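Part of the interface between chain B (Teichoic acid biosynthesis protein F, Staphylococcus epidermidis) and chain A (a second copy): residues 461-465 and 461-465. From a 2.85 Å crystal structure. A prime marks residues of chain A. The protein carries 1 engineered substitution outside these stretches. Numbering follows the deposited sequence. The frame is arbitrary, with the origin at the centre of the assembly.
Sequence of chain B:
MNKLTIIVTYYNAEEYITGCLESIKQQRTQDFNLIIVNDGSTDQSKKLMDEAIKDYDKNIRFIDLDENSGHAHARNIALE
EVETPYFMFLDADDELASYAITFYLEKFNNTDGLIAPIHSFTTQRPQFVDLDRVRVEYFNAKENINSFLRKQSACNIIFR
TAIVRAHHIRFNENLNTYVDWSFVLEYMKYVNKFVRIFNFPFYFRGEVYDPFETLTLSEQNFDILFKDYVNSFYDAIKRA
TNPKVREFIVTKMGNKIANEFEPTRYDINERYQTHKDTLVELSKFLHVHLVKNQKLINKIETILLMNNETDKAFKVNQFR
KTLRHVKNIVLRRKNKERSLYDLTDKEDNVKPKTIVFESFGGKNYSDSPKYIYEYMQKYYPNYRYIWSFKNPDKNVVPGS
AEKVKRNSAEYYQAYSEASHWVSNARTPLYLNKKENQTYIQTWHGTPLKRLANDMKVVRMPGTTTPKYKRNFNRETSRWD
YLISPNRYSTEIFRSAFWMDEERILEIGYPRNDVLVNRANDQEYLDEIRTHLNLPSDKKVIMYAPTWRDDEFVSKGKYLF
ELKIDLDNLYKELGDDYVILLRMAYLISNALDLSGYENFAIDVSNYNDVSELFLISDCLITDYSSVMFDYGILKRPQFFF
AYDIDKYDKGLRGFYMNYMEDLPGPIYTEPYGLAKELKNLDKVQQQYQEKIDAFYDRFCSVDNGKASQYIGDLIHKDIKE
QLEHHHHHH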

# COMPACT_ATOMS: atom_id res chain seq x y z
N PRO B 461 -17.92 -1.16 29.87
CA PRO B 461 -18.25 -0.43 28.64
C PRO B 461 -17.61 -0.98 27.36
O PRO B 461 -16.50 -1.51 27.40
CB PRO B 461 -17.73 0.99 28.93
CG PRO B 461 -16.86 0.85 30.19
CD PRO B 461 -17.56 -0.22 30.95
N GLY B 462 -18.33 -0.86 26.24
CA GLY B 462 -17.83 -1.23 24.93
C GLY B 462 -17.62 -2.71 24.69
O GLY B 462 -17.56 -3.17 23.54
N THR B 463 -17.51 -3.47 25.77
CA THR B 463 -17.16 -4.89 25.68
C THR B 463 -18.14 -5.79 26.45
O THR B 463 -18.38 -5.60 27.64
CB THR B 463 -15.68 -5.12 26.10
OG1 THR B 463 -15.24 -6.42 25.68
CG2 THR B 463 -15.50 -4.97 27.62
N THR B 464 -18.72 -6.76 25.73
CA THR B 464 -19.66 -7.73 26.30
C THR B 464 -18.92 -8.82 27.07
O THR B 464 -17.71 -8.96 26.92
CB THR B 464 -20.49 -8.39 25.17
OG1 THR B 464 -19.91 -9.65 24.82
CG2 THR B 464 -20.51 -7.50 23.95
N THR B 465 -19.62 -9.59 27.90
CA THR B 465 -18.94 -10.65 28.64
C THR B 465 -18.25 -11.65 27.70
O THR B 465 -17.05 -11.89 27.82
CB THR B 465 -19.84 -11.37 29.68
OG1 THR B 465 -19.67 -10.74 30.96
CG2 THR B 465 -19.47 -12.85 29.82
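Chain A, residues 461-465: PGTTT

The two copies meet here through the same five residues, and the contact is close to symmetric. Residues 461 to 464 of each chain are loop, extended around the proline and the threonines but bent at the glycine; at residue 465 each chain enters a helix. The two stretches run in roughly opposite directions. The backbones come nearest at Thr464 and Thr464′, whose CA atoms are 6.2 Å apart. Gly462 and Gly462′ both adopt positive phi (69° and 81°), a conformation that favours glycine by itself.

The contact is made of van der Waals packing, centred on the two Thr464 side chains. Each CA-to-CB bond points toward the other chain, and the methyl groups meet, Thr464 CG2 lying 3.6 Å from Thr464′ CG2. Each methyl also rests near the loop that precedes its counterpart. Thr464 CG2 is 3.9 Å from Gly462′ O and 4.4 Å from Thr463′ C; in the reciprocal arrangement, Thr464′ CG2 is 4.4 Å from both Gly462 C and Thr463 C. The two threonines thus account for most of the 148 Å² buried between the stretches, with the glycines adding smaller shares.

No hydrogen bond crosses between the stretches, and the hydroxyls of the central pair are used within the local fold. Thr464 and Thr464′ each occupy an N-cap position, where the side chain caps a backbone N just past the stretch. The methyl is the part of each side chain that meets its counterpart.

The remaining side chains take little part. Those of Thr463 and Thr463′ leave the backbone away from the partner, as do those of Pro461 and Pro461′, while Thr465 and Thr465′ are out of reach, their OG1 atoms hydrogen-bonded elsewhere in the structure.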

# COMPACT_ATOMS: atom_id res chain seq x y z
N PRO A 461 -26.92 -11.16 21.66
CA PRO A 461 -25.54 -11.60 21.45
C PRO A 461 -24.72 -10.67 20.56
O PRO A 461 -25.25 -10.08 19.61
CB PRO A 461 -25.71 -12.98 20.78
CG PRO A 461 -27.16 -13.00 20.32
CD PRO A 461 -27.87 -12.25 21.40
N GLY A 462 -23.43 -10.53 20.87
CA GLY A 462 -22.52 -9.73 20.08
C GLY A 462 -22.58 -8.24 20.35
O GLY A 462 -21.57 -7.54 20.17
N THR A 463 -23.73 -7.74 20.78
CA THR A 463 -23.92 -6.30 21.00
C THR A 463 -24.34 -5.92 22.44
O THR A 463 -24.95 -6.71 23.16
CB THR A 463 -24.89 -5.68 19.95
OG1 THR A 463 -24.57 -4.30 19.73
CG2 THR A 463 -26.36 -5.81 20.39
N THR A 464 -23.99 -4.69 22.84
CA THR A 464 -24.29 -4.17 24.17
C THR A 464 -25.47 -3.20 24.11
O THR A 464 -25.72 -2.58 23.08
CB THR A 464 -23.07 -3.42 24.75
OG1 THR A 464 -22.95 -2.13 24.13
CG2 THR A 464 -21.80 -4.21 24.49
N THR A 465 -26.20 -3.05 25.22
CA THR A 465 -27.34 -2.12 25.25
C THR A 465 -27.02 -0.70 24.74
O THR A 465 -27.81 -0.13 23.98
CB THR A 465 -28.01 -2.06 26.65
OG1 THR A 465 -28.93 -3.16 26.79
CG2 THR A 465 -28.78 -0.74 26.83